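Local coordinates for coiled-coil quantitatively-enriched protein 1 (Schizosaccharomyces pombe, PDB 7CUJ) that links telomeres to the meiotic centrosome as a molecular adaptor and is required for telomere length regulation and chromosome segregation, at residues I14-Q22 with E99-L107. Numbering follows the deposited sequence.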
# COMPACT_ATOMS: atom_id res chain seq x y z
N ILE A 14 -19.96 27.62 6.68
CA ILE A 14 -20.69 27.00 7.76
C ILE A 14 -20.01 25.67 8.09
O ILE A 14 -20.14 24.69 7.36
CB ILE A 14 -22.18 26.81 7.38
CG1 ILE A 14 -22.83 28.15 7.02
CG2 ILE A 14 -22.94 26.09 8.49
CD1 ILE A 14 -24.13 28.02 6.26
N GLY A 15 -19.25 25.67 9.19
CA GLY A 15 -18.56 24.48 9.65
C GLY A 15 -19.52 23.53 10.36
O GLY A 15 -20.10 23.88 11.39
N LEU A 16 -19.68 22.33 9.79
CA LEU A 16 -20.57 21.31 10.33
C LEU A 16 -19.76 20.06 10.65
O LEU A 16 -18.89 19.66 9.87
CB LEU A 16 -21.64 20.99 9.28
CG LEU A 16 -22.64 22.11 8.99
CD1 LEU A 16 -23.41 21.82 7.70
CD2 LEU A 16 -23.61 22.29 10.15
N PRO A 17 -20.01 19.40 11.80
CA PRO A 17 -19.19 18.26 12.22
C PRO A 17 -19.53 16.98 11.45
O PRO A 17 -20.66 16.79 11.01
CB PRO A 17 -19.56 18.10 13.71
CG PRO A 17 -20.98 18.62 13.80
CD PRO A 17 -21.10 19.71 12.75
N MET A 18 -18.52 16.12 11.30
CA MET A 18 -18.70 14.83 10.65
C MET A 18 -19.25 13.83 11.68
O MET A 18 -18.97 13.93 12.87
CB MET A 18 -17.39 14.28 10.08
CG MET A 18 -16.75 15.17 9.04
SD MET A 18 -15.47 14.29 8.10
CE MET A 18 -16.44 13.73 6.69
N SER A 19 -20.01 12.85 11.18
CA SER A 19 -20.54 11.78 11.99
C SER A 19 -19.44 10.76 12.29
O SER A 19 -18.38 10.79 11.67
CB SER A 19 -21.70 11.12 11.30
OG SER A 19 -21.38 10.87 9.94
N ALA A 20 -19.71 9.86 13.25
CA ALA A 20 -18.78 8.80 13.61
C ALA A 20 -18.46 7.94 12.39
O ALA A 20 -17.32 7.54 12.19
CB ALA A 20 -19.32 7.99 14.76
N LEU A 21 -19.49 7.68 11.57
CA LEU A 21 -19.40 6.88 10.36
C LEU A 21 -18.43 7.53 9.38
O LEU A 21 -17.56 6.85 8.83
CB LEU A 21 -20.80 6.78 9.73
CG LEU A 21 -21.10 5.56 8.85
CD1 LEU A 21 -22.21 5.88 7.86
CD2 LEU A 21 -19.87 5.04 8.12
N GLN A 22 -18.60 8.83 9.15
CA GLN A 22 -17.80 9.58 8.19
C GLN A 22 -16.33 9.54 8.60
O GLN A 22 -15.46 9.42 7.75
CB GLN A 22 -18.30 11.02 8.09
CG GLN A 22 -19.47 11.21 7.13
CD GLN A 22 -20.03 12.61 7.15
OE1 GLN A 22 -20.26 13.19 8.20
NE2 GLN A 22 -20.26 13.16 5.97
N GLU A 99 -29.54 10.97 9.30
CA GLU A 99 -28.99 10.32 10.48
C GLU A 99 -27.49 10.55 10.56
O GLU A 99 -26.95 10.74 11.65
CB GLU A 99 -29.32 8.82 10.43
CG GLU A 99 -28.81 8.04 11.63
CD GLU A 99 -29.33 6.61 11.73
OE1 GLU A 99 -29.63 6.01 10.67
OE2 GLU A 99 -29.42 6.10 12.86
N ASN A 100 -26.81 10.54 9.40
CA ASN A 100 -25.36 10.53 9.36
C ASN A 100 -24.80 11.75 8.63
O ASN A 100 -23.61 11.81 8.35
CB ASN A 100 -24.82 9.23 8.77
CG ASN A 100 -24.87 8.07 9.75
OD1 ASN A 100 -24.13 8.04 10.73
ND2 ASN A 100 -25.73 7.10 9.48
N SER A 101 -25.67 12.73 8.31
CA SER A 101 -25.22 13.94 7.64
C SER A 101 -25.68 15.18 8.40
O SER A 101 -26.87 15.46 8.49
CB SER A 101 -25.67 13.98 6.20
OG SER A 101 -25.28 15.20 5.59
N SER A 102 -24.70 15.93 8.92
CA SER A 102 -24.92 17.22 9.54
C SER A 102 -25.45 18.22 8.52
O SER A 102 -26.04 19.23 8.90
CB SER A 102 -23.65 17.74 10.15
OG SER A 102 -23.47 17.25 11.47
N LYS A 103 -25.21 17.95 7.24
CA LYS A 103 -25.59 18.86 6.17
C LYS A 103 -27.10 18.78 5.93
O LYS A 103 -27.76 19.81 5.84
CB LYS A 103 -24.78 18.56 4.91
CG LYS A 103 -23.32 19.00 4.97
CD LYS A 103 -22.56 18.77 3.69
CE LYS A 103 -21.15 19.32 3.77
NZ LYS A 103 -20.39 19.02 2.53
N PHE A 104 -27.62 17.55 5.82
CA PHE A 104 -29.04 17.31 5.68
C PHE A 104 -29.79 17.90 6.88
O PHE A 104 -30.78 18.61 6.70
CB PHE A 104 -29.33 15.81 5.52
CG PHE A 104 -29.32 15.31 4.10
CD1 PHE A 104 -28.20 15.46 3.30
CD2 PHE A 104 -30.43 14.66 3.57
CE1 PHE A 104 -28.19 14.98 1.99
CE2 PHE A 104 -30.42 14.19 2.27
CZ PHE A 104 -29.30 14.35 1.48
N LEU A 105 -29.29 17.62 8.09
CA LEU A 105 -29.91 18.09 9.32
C LEU A 105 -29.90 19.61 9.37
O LEU A 105 -30.89 20.22 9.77
CB LEU A 105 -29.19 17.48 10.53
CG LEU A 105 -29.71 17.92 11.90
CD1 LEU A 105 -31.17 17.56 12.09
CD2 LEU A 105 -28.87 17.32 13.02
N PHE A 106 -28.78 20.21 8.95
CA PHE A 106 -28.65 21.66 8.90
C PHE A 106 -29.76 22.25 8.04
O PHE A 106 -30.45 23.18 8.46
CB PHE A 106 -27.27 22.09 8.41
CG PHE A 106 -27.16 23.57 8.12
CD1 PHE A 106 -26.91 24.48 9.14
CD2 PHE A 106 -27.34 24.06 6.83
CE1 PHE A 106 -26.83 25.84 8.88
CE2 PHE A 106 -27.26 25.42 6.58
CZ PHE A 106 -27.01 26.31 7.60
N LEU A 107 -29.93 21.70 6.83
CA LEU A 107 -30.88 22.22 5.86
C LEU A 107 -32.30 22.09 6.38
O LEU A 107 -33.13 22.97 6.15
CB LEU A 107 -30.69 21.50 4.52
CG LEU A 107 -29.44 21.89 3.73
CD1 LEU A 107 -29.22 20.95 2.56
CD2 LEU A 107 -29.52 23.33 3.24
O HOH W 1 -22.38 14.67 9.32
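L16 meets S102 where strand 14-16, part of strand 11-16 at the edge, within this chain, of the parallel sheet of an alpha/beta domain, runs against helix 102-107, their axes 9.6 Å apart at closest and their directions 125° apart. The strand packs apolar side chains on the helix, and polar contacts follow where both chains turn into helices, with S19 and S101 as N-caps. On the apolar side, I14 lays CG2 over one face of the F106 ring, while its CD1 reaches CZ of F106 at 3.6 Å. L16 lies against the start of the helix: CD1 touches CG of K103 and CB of F106, and CD2 approaches the ring obliquely. F106 turns CG away from its backbone N (chi1 170°), which carries the ring toward I14; helix 275-294 adds I285 beside I14. K103 continues past L16 to a salt bridge with E218 and a hydrogen bond to the carbonyl of Y189. Toward the other end, N100 lies across L21, its CG 3.9 Å from CD1 of L21. OG of S19 lies 2.9 Å from O of N100, with OE1 of Q22 competing for its one proton. A water accepts from N of S102 at 2.7 Å and can donate to O of P17 and to OE1 of Q22, though acceptors outnumber its protons. That OE1 also takes the N-H of S19 on an in-plane lone pair, while NE2 donates to the carbonyl of I63. OG of S102 donates to O of P17 at 2.9 Å, tilted 18° from the carbonyl plane.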